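Local coordinates for protein PlzA (Borrelia burgdorferi, PDB 7MIE) that binds the second messenger cyclic di-GMP through its PilZ domain and probably acts as a receptor in the signalling of this tick-borne pathogen, at residues 128-132 with 133-137; 91-94 with 95-99; 26-29 with 30-34; 82-85 with 86-89. All coordinates share one frame; numbering follows the deposited sequence.

Interaction 1. Residues 128-132 with 133-137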
# COMPACT_ATOMS: atom_id res chain seq x y z
N ALA A 128 -4.18 -14.95 0.99
CA ALA A 128 -3.38 -15.48 -0.11
C ALA A 128 -3.80 -14.84 -1.43
O ALA A 128 -5.00 -14.66 -1.66
CB ALA A 128 -3.59 -16.99 -0.14
N TYR A 129 -2.84 -14.49 -2.29
CA TYR A 129 -3.14 -13.92 -3.61
C TYR A 129 -2.03 -14.27 -4.59
O TYR A 129 -0.95 -14.69 -4.16
CB TYR A 129 -3.32 -12.39 -3.53
CG TYR A 129 -2.07 -11.61 -3.17
CD1 TYR A 129 -1.68 -11.46 -1.84
CD2 TYR A 129 -1.30 -11.00 -4.14
CE1 TYR A 129 -0.54 -10.75 -1.51
CE2 TYR A 129 -0.13 -10.31 -3.82
CZ TYR A 129 0.24 -10.17 -2.49
OH TYR A 129 1.38 -9.47 -2.13
N SER A 130 -2.27 -13.99 -5.89
CA SER A 130 -1.33 -14.26 -6.98
C SER A 130 -0.81 -13.00 -7.66
O SER A 130 -1.52 -12.01 -7.78
CB SER A 130 -1.96 -15.11 -8.04
OG SER A 130 -2.34 -16.33 -7.46
N SER A 131 0.43 -13.10 -8.18
CA SER A 131 1.04 -12.06 -8.99
C SER A 131 2.04 -12.70 -9.96
O SER A 131 3.02 -13.30 -9.53
CB SER A 131 1.71 -11.04 -8.13
OG SER A 131 2.34 -10.05 -8.92
N LEU A 132 1.73 -12.61 -11.26
CA LEU A 132 2.65 -13.01 -12.30
C LEU A 132 3.03 -14.48 -12.14
O LEU A 132 4.20 -14.84 -12.29
CB LEU A 132 3.90 -12.12 -12.22
CG LEU A 132 3.70 -10.62 -12.44
CD1 LEU A 132 5.03 -9.89 -12.39
CD2 LEU A 132 2.99 -10.34 -13.76
N ASN A 133 2.03 -15.33 -11.82
CA ASN A 133 2.20 -16.77 -11.66
C ASN A 133 3.01 -17.11 -10.41
O ASN A 133 3.48 -18.24 -10.26
CB ASN A 133 2.94 -17.44 -12.83
CG ASN A 133 2.28 -17.26 -14.17
OD1 ASN A 133 1.08 -17.00 -14.27
ND2 ASN A 133 3.08 -17.42 -15.22
N LYS A 134 3.18 -16.14 -9.52
CA LYS A 134 3.80 -16.40 -8.23
C LYS A 134 2.77 -16.11 -7.14
O LYS A 134 1.97 -15.18 -7.25
CB LYS A 134 5.01 -15.48 -8.03
CG LYS A 134 6.01 -15.41 -9.19
CD LYS A 134 7.33 -16.09 -8.90
CE LYS A 134 7.31 -17.59 -9.06
NZ LYS A 134 7.62 -17.98 -10.46
N GLU A 135 2.83 -16.91 -6.07
CA GLU A 135 1.84 -16.81 -5.01
C GLU A 135 2.47 -16.13 -3.81
O GLU A 135 3.64 -16.35 -3.49
CB GLU A 135 1.38 -18.18 -4.53
CG GLU A 135 0.89 -19.10 -5.63
CD GLU A 135 -0.21 -18.52 -6.50
OE1 GLU A 135 -1.06 -17.76 -5.95
OE2 GLU A 135 -0.21 -18.80 -7.73
N TYR A 136 1.63 -15.35 -3.11
CA TYR A 136 2.07 -14.53 -2.00
C TYR A 136 1.08 -14.64 -0.85
O TYR A 136 -0.10 -14.98 -1.03
CB TYR A 136 2.19 -13.05 -2.40
CG TYR A 136 3.27 -12.80 -3.43
CD1 TYR A 136 4.58 -12.55 -3.04
CD2 TYR A 136 3.00 -12.92 -4.77
CE1 TYR A 136 5.59 -12.39 -3.98
CE2 TYR A 136 3.99 -12.78 -5.73
CZ TYR A 136 5.29 -12.50 -5.34
OH TYR A 136 6.27 -12.36 -6.28
N ASN A 137 1.57 -14.29 0.35
CA ASN A 137 0.69 -14.08 1.49
C ASN A 137 0.85 -12.65 1.98
O ASN A 137 1.95 -12.09 1.97
CB ASN A 137 1.01 -15.00 2.69
CG ASN A 137 0.77 -16.47 2.39
OD1 ASN A 137 1.67 -17.30 2.58
ND2 ASN A 137 -0.44 -16.85 1.97

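Interaction 2. Residues 91-94 with 95-99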
# COMPACT_ATOMS: atom_id res chain seq x y z
N ALA A 91 5.97 -21.30 8.87
CA ALA A 91 6.97 -21.19 9.94
C ALA A 91 6.34 -20.58 11.19
O ALA A 91 6.64 -20.98 12.31
CB ALA A 91 8.18 -20.40 9.51
N LEU A 92 5.48 -19.57 11.01
CA LEU A 92 4.84 -18.93 12.16
C LEU A 92 3.94 -19.93 12.87
O LEU A 92 3.89 -19.92 14.09
CB LEU A 92 4.00 -17.72 11.73
CG LEU A 92 4.79 -16.44 11.47
CD1 LEU A 92 3.87 -15.43 10.78
CD2 LEU A 92 5.35 -15.86 12.76
N ALA A 93 3.24 -20.76 12.09
CA ALA A 93 2.30 -21.72 12.67
C ALA A 93 3.03 -22.68 13.59
O ALA A 93 2.47 -23.10 14.59
CB ALA A 93 1.60 -22.47 11.58
N LYS A 94 4.28 -23.01 13.24
CA LYS A 94 5.06 -23.94 14.05
C LYS A 94 5.52 -23.26 15.34
O LYS A 94 5.92 -23.92 16.30
CB LYS A 94 6.19 -24.47 13.17
CG LYS A 94 5.66 -25.41 12.09
CD LYS A 94 6.71 -25.90 11.13
CE LYS A 94 6.35 -27.28 10.62
NZ LYS A 94 7.51 -27.93 9.97
N ASN A 95 5.48 -21.93 15.38
CA ASN A 95 5.96 -21.20 16.55
C ASN A 95 4.79 -20.49 17.25
O ASN A 95 4.99 -19.42 17.82
CB ASN A 95 7.02 -20.19 16.09
CG ASN A 95 7.91 -19.72 17.22
OD1 ASN A 95 8.42 -20.56 17.96
ND2 ASN A 95 8.10 -18.41 17.37
N LYS A 96 3.57 -21.04 17.17
CA LYS A 96 2.40 -20.55 17.87
C LYS A 96 2.08 -19.13 17.38
O LYS A 96 1.57 -18.32 18.13
CB LYS A 96 2.57 -20.62 19.39
CG LYS A 96 2.93 -22.01 19.96
CD LYS A 96 1.88 -23.07 19.65
CE LYS A 96 2.13 -24.46 20.23
NZ LYS A 96 3.51 -24.95 19.99
N ASN A 97 2.38 -18.88 16.11
CA ASN A 97 2.06 -17.61 15.44
C ASN A 97 2.72 -16.39 16.07
O ASN A 97 2.21 -15.26 15.96
CB ASN A 97 0.55 -17.45 15.30
CG ASN A 97 -0.01 -18.29 14.17
OD1 ASN A 97 -1.20 -18.63 14.17
ND2 ASN A 97 0.82 -18.67 13.24
N LEU A 98 3.93 -16.58 16.61
CA LEU A 98 4.75 -15.50 17.13
C LEU A 98 6.04 -15.43 16.33
O LEU A 98 6.59 -16.44 15.89
CB LEU A 98 5.12 -15.81 18.58
CG LEU A 98 3.95 -15.93 19.56
CD1 LEU A 98 4.44 -16.43 20.92
CD2 LEU A 98 3.23 -14.61 19.71
N GLY A 99 6.57 -14.22 16.19
CA GLY A 99 7.88 -14.01 15.60
C GLY A 99 8.41 -12.64 16.00
O GLY A 99 7.92 -12.03 16.95

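Interaction 3. Residues 26-29 with 30-34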
# COMPACT_ATOMS: atom_id res chain seq x y z
N LEU A 26 3.57 11.80 24.86
CA LEU A 26 3.70 11.24 23.52
C LEU A 26 3.05 9.86 23.52
O LEU A 26 2.28 9.53 22.61
CB LEU A 26 5.18 11.16 23.18
CG LEU A 26 5.51 11.00 21.69
CD1 LEU A 26 5.18 12.28 20.93
CD2 LEU A 26 6.99 10.69 21.52
N SER A 27 3.36 9.07 24.56
CA SER A 27 2.75 7.77 24.80
C SER A 27 1.23 7.89 24.83
O SER A 27 0.53 7.03 24.27
CB SER A 27 3.28 7.16 26.08
OG SER A 27 4.71 7.08 26.01
N ARG A 28 0.75 8.96 25.47
CA ARG A 28 -0.67 9.14 25.64
C ARG A 28 -1.32 9.45 24.30
O ARG A 28 -2.36 8.89 24.00
CB ARG A 28 -1.02 10.26 26.62
CG ARG A 28 -2.50 10.58 26.64
CD ARG A 28 -2.68 11.63 27.71
NE ARG A 28 -4.08 11.79 28.02
CZ ARG A 28 -4.53 12.40 29.11
NH1 ARG A 28 -3.67 12.87 30.01
NH2 ARG A 28 -5.83 12.52 29.31
N LYS A 29 -0.69 10.35 23.53
CA LYS A 29 -1.19 10.67 22.20
C LYS A 29 -1.20 9.42 21.33
O LYS A 29 -2.15 9.23 20.58
CB LYS A 29 -0.33 11.76 21.55
CG LYS A 29 -0.92 12.33 20.26
CD LYS A 29 -2.11 13.24 20.49
CE LYS A 29 -3.11 13.22 19.35
NZ LYS A 29 -3.88 11.94 19.33
N ILE A 30 -0.17 8.57 21.45
CA ILE A 30 -0.13 7.35 20.63
C ILE A 30 -1.24 6.38 21.03
O ILE A 30 -1.85 5.78 20.15
CB ILE A 30 1.27 6.68 20.69
CG1 ILE A 30 2.26 7.55 19.91
CG2 ILE A 30 1.25 5.22 20.25
CD1 ILE A 30 3.72 7.36 20.32
N ARG A 31 -1.56 6.29 22.33
CA ARG A 31 -2.67 5.47 22.82
C ARG A 31 -4.01 6.00 22.28
O ARG A 31 -4.85 5.21 21.85
CB ARG A 31 -2.70 5.42 24.35
CG ARG A 31 -1.57 4.58 24.95
CD ARG A 31 -1.51 4.48 26.48
NE ARG A 31 -1.49 5.71 27.27
CZ ARG A 31 -2.60 6.30 27.73
NH1 ARG A 31 -3.77 5.76 27.48
NH2 ARG A 31 -2.53 7.42 28.44
N ASP A 32 -4.19 7.33 22.28
CA ASP A 32 -5.41 7.93 21.73
C ASP A 32 -5.56 7.60 20.24
O ASP A 32 -6.62 7.22 19.76
CB ASP A 32 -5.43 9.46 21.83
CG ASP A 32 -5.38 10.01 23.26
OD1 ASP A 32 -5.66 9.25 24.21
OD2 ASP A 32 -5.00 11.20 23.40
N TYR A 33 -4.46 7.72 19.47
CA TYR A 33 -4.52 7.41 18.05
C TYR A 33 -4.81 5.92 17.80
O TYR A 33 -5.55 5.60 16.89
CB TYR A 33 -3.14 7.67 17.43
CG TYR A 33 -2.90 9.08 16.96
CD1 TYR A 33 -3.81 9.71 16.13
CD2 TYR A 33 -1.70 9.72 17.25
CE1 TYR A 33 -3.55 10.99 15.65
CE2 TYR A 33 -1.42 10.98 16.74
CZ TYR A 33 -2.35 11.61 15.92
OH TYR A 33 -2.13 12.88 15.45
N GLY A 34 -4.24 5.03 18.62
CA GLY A 34 -4.50 3.59 18.61
C GLY A 34 -5.98 3.26 18.72
O GLY A 34 -6.53 2.44 17.96
O HOH W 1 -6.32 10.40 26.47

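Interaction 4. Residues 82-85 with 86-89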
# COMPACT_ATOMS: atom_id res chain seq x y z
N ILE A 82 4.16 -8.47 3.10
CA ILE A 82 4.06 -9.41 1.98
C ILE A 82 5.26 -10.34 2.01
O ILE A 82 6.43 -9.90 2.05
CB ILE A 82 4.04 -8.64 0.64
CG1 ILE A 82 2.75 -7.81 0.50
CG2 ILE A 82 4.24 -9.61 -0.55
CD1 ILE A 82 2.92 -6.68 -0.55
N PHE A 83 4.94 -11.65 1.93
CA PHE A 83 5.96 -12.68 1.74
C PHE A 83 5.54 -13.63 0.62
O PHE A 83 4.35 -13.81 0.35
CB PHE A 83 6.11 -13.50 3.03
CG PHE A 83 6.72 -12.77 4.20
CD1 PHE A 83 8.09 -12.55 4.28
CD2 PHE A 83 5.89 -12.25 5.20
CE1 PHE A 83 8.63 -11.85 5.36
CE2 PHE A 83 6.43 -11.54 6.26
CZ PHE A 83 7.79 -11.37 6.35
N GLN A 84 6.53 -14.34 0.07
CA GLN A 84 6.17 -15.44 -0.83
C GLN A 84 5.38 -16.50 -0.06
O GLN A 84 5.59 -16.69 1.13
CB GLN A 84 7.42 -16.17 -1.34
CG GLN A 84 8.29 -15.29 -2.21
CD GLN A 84 9.53 -16.03 -2.67
OE1 GLN A 84 10.21 -16.71 -1.90
NE2 GLN A 84 9.83 -15.89 -3.95
N GLU A 85 4.50 -17.20 -0.75
CA GLU A 85 3.73 -18.28 -0.13
C GLU A 85 4.69 -19.39 0.34
O GLU A 85 5.76 -19.56 -0.26
CB GLU A 85 2.71 -18.79 -1.13
CG GLU A 85 1.79 -19.88 -0.62
CD GLU A 85 0.82 -20.38 -1.69
OE1 GLU A 85 -0.41 -20.09 -1.57
OE2 GLU A 85 1.31 -20.99 -2.68
N ASP A 86 4.28 -20.15 1.38
CA ASP A 86 5.00 -21.34 1.84
C ASP A 86 6.37 -20.97 2.43
O ASP A 86 7.31 -21.75 2.31
CB ASP A 86 5.18 -22.39 0.73
CG ASP A 86 5.25 -23.81 1.28
OD1 ASP A 86 5.08 -23.97 2.52
OD2 ASP A 86 5.46 -24.76 0.48
N THR A 87 6.49 -19.78 3.03
CA THR A 87 7.71 -19.35 3.72
C THR A 87 7.35 -19.05 5.19
O THR A 87 7.30 -19.96 6.03
CB THR A 87 8.47 -18.24 2.96
OG1 THR A 87 7.68 -17.05 2.92
CG2 THR A 87 8.79 -18.62 1.53
N VAL A 88 6.97 -17.79 5.46
CA VAL A 88 6.79 -17.29 6.81
C VAL A 88 5.52 -17.88 7.42
O VAL A 88 5.48 -18.17 8.61
CB VAL A 88 6.82 -15.74 6.81
CG1 VAL A 88 6.38 -15.15 8.15
CG2 VAL A 88 8.26 -15.29 6.51
N LEU A 89 4.48 -18.07 6.61
CA LEU A 89 3.17 -18.35 7.19
C LEU A 89 3.21 -19.71 7.88
O LEU A 89 2.87 -19.80 9.06
CB LEU A 89 2.05 -18.23 6.13
CG LEU A 89 0.61 -18.35 6.69
CD1 LEU A 89 0.35 -17.39 7.84
CD2 LEU A 89 -0.44 -18.21 5.59
O HOH W 2 4.27 -17.38 3.65
O HOH W 3 9.26 -14.61 1.41

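Interaction 1. Residues 128-132 with 133-137
Tyr-129 and Tyr-136 meet across the end of a beta hairpin. Strands 119-131 and 134-143 are joined by a two-residue type I' turn, with Leu-132 and Asn-133 at its corners. Both corner residues have positive phi, as this turn requires.

Four backbone hydrogen bonds close the hairpin. Tyr-129 and Tyr-136 form a hydrogen-bonded antiparallel pair, with Tyr-136 N to Tyr-129 O at 2.9 Å and Tyr-129 N to Tyr-136 O at 3.1 Å. Ser-131 and Lys-134 form the second such pair. There, Ser-131 N reaches Lys-134 O at 2.8 Å, and Lys-134 N donates to Ser-131 O at 2.8 Å.

The aromatic contact lies on the face that carries Tyr-129, Ser-131, Lys-134 and Tyr-136. Tyr-136 CB sits over one face of the Tyr-129 ring, 3.8 Å from its centroid, in a CH-pi contact. Tyr-129 CG stands between its backbone N and carbonyl carbon (chi1 67°), which swings the ring across to its partner. The two ring planes are only 23° apart, but the rings are slid so far that they barely overlap. Ser-131 CB packs against Tyr-136 CE2 at 3.7 Å. Tyr-129 also touches Leu-273 and Met-277 of helix 273-283, and both tyrosines rest on Ile-82.

On the other face, Ser-130 and Glu-135 form a non-hydrogen-bonded pair of the hairpin. The Glu-135 chain bends at chi2 (-54°) and brings its carboxylate beside the Ser-130 side chain. The modelled 2.4 Å between Ser-130 OG and Glu-135 OE1 is too short to be taken at face value, and the bond is doubtful in detail. On this face too, Asn-137 ND2 hydrogen-bonds to Ser-127 O.

Interaction 2. Residues 91-94 with 95-99
Leu-92 meets Asn-97 and Leu-98 where the chain leaves a helix and turns back into a strand. Its CG lies opposite the carbonyl carbon (chi1 -80°), and chi2 is extended. This carries CD2 to 3.4 Å from Leu-98 O. Leu-92 CB lies 3.6 Å from Asn-97 ND2. The side chain is buried and also touches Ile-62 of strand 57-62.

Asn-97 turns its amide back to the helix. Its ND2 comes within 3.4 Å of Ala-93 N, but both atoms are donors and no bond forms between them.

Asn-95 differs: its CG is trans to its own N (chi1 -160°). The amide thus spans the turn, and ND2 donates to Leu-98 O at 2.9 Å. The bond is nearly straight, at 167°, and the acceptor lies close to the amide plane. From the carbonyl's side, the donor is well above the plane.

A Schellman motif ends helix 88-94. Asn-97 N donates to Leu-92 O at 2.7 Å, Lys-96 N makes a weak bond to Ala-93 O, and Lys-96 has positive phi. The motif overlaps a type I' turn, Asn-95 to Leu-98, with Lys-96 and Asn-97 at its corners, which leads to strand 98-102.

Leu-92 O has a second donor, Asn-95 N at 2.9 Å, on the opposite face of its carbonyl plane from Asn-97 N. Beyond the turn, Asn-97 and Gly-99 pair through their backbones with Leu-123 and Val-121 of strand 119-131.

Interaction 3. Residues 26-29 with 30-34
Lys-29 reaches along the helix to lie over the ring of Tyr-33, one turn further on. Its CG is trans to the backbone N (chi1 -170°), and bends at chi2 and chi4 carry the amine over the ring. Lys-29 NZ stands 3.5 Å from the Tyr-33 ring centroid and almost on the ring normal, a cation-pi contact. CE lies over the same face in a CH-pi contact. Lys-29 NZ is also 4.3 Å from Asp-32 OD2, too far for a salt bridge, although the nearby negative charge may still steady the ammonium group.

The backbone donors are satisfied by regular alpha-helical bonds, each to the carbonyl four residues back. Ile-30 N donates to Leu-26 O at 2.9 Å. In the same way Arg-31 N, Asp-32 N and Tyr-33 N donate to Ser-27 O, Arg-28 O and Lys-29 O respectively.

Arg-28 and Asp-32 are joined through a water. Arg-28 NE donates to it at 3.1 Å, and the water lies at the edge of the guanidinium, in its plane. The same water donates to Asp-32 OD1 at 2.6 Å. Arg-31 NH2 packs against Arg-28 CG at 3.6 Å, with the two guanidinium planes 29° apart.

Two hydroxyls find partners on another helix: Ser-27 OG bonds to Glu-149 OE2, and Tyr-33 OH bonds to Asp-160 OD2. Helix 26-36 thus lies against helix 149-164, where Ile-30 touches Glu-149 and Ala-152 and Lys-29 touches Ile-153, while Met-76, in the loop between strands 65-74 and 78-84, meets both Ile-30 and Tyr-33.

Interaction 4. Residues 82-85 with 86-89
Phe-83 lays one face of its ring under a methyl group of Val-88. The motif is a strand-to-helix connection, in which strand 78-84 turns through Glu-85, Asp-86 and Thr-87 into helix 88-94.

Val-88 CG2 sits 3.6 Å from the Phe-83 ring centroid and 15° off the ring normal, a CH-pi contact. The methyl is displaced toward the rim, and its closest ring atom is Phe-83 CD1 at 3.5 Å. With Val-88 CG1 trans to the backbone N (chi1 169°), CG2 stands beside that N and is turned onto the ring. Both residues are buried and reach Met-60 of strand 57-62. Val-88 also touches Ala-67 and Leu-139, so the start of the helix is packed against the sheet.

Asp-86 has positive phi, which helps reverse the chain. Thr-87 holds the N-cap position, yet its side chain caps nothing. Instead it turns back to the strand. Its chi1 of 66° places OG1 between its own N and carbonyl carbon, and the hydroxyl donates to Gln-84 O at 2.8 Å. The methyl CG2 packs on Gln-84 CB at 4.0 Å.

Two waters bridge the turn. The first donates to Gln-84 O at 2.9 Å, accepts from Leu-89 N and makes a weak bond with Thr-87 N. It therefore links the first turn of the helix to the strand end. Gln-84 O thus takes two donors, a hydroxyl and a water. The second water accepts from Gln-84 N at 3.1 Å and donates to Thr-87 OG1 at 3.3 Å.

Following the chain from the N terminus, the four contacts come in series, and none nests in or crosses another. All belong to the PilZN3 domain. Interaction 3 lies within helix 26-36, which rests on helix 149-164, about 36 Å from interaction 1 between centres. Interaction 4 closes the turn from strand 78-84 into helix 88-94. Interaction 2 then closes the turn from that helix into strand 98-102, so the two share the helix. Interaction 1 closes the hairpin of strands 119-131 and 134-143. It touches interaction 4 directly: the backbones of Asn-137 and Phe-83 probably hydrogen-bond, as do those of Glu-135 and Glu-85. Interactions 1, 2 and 4 all reach one antiparallel sheet.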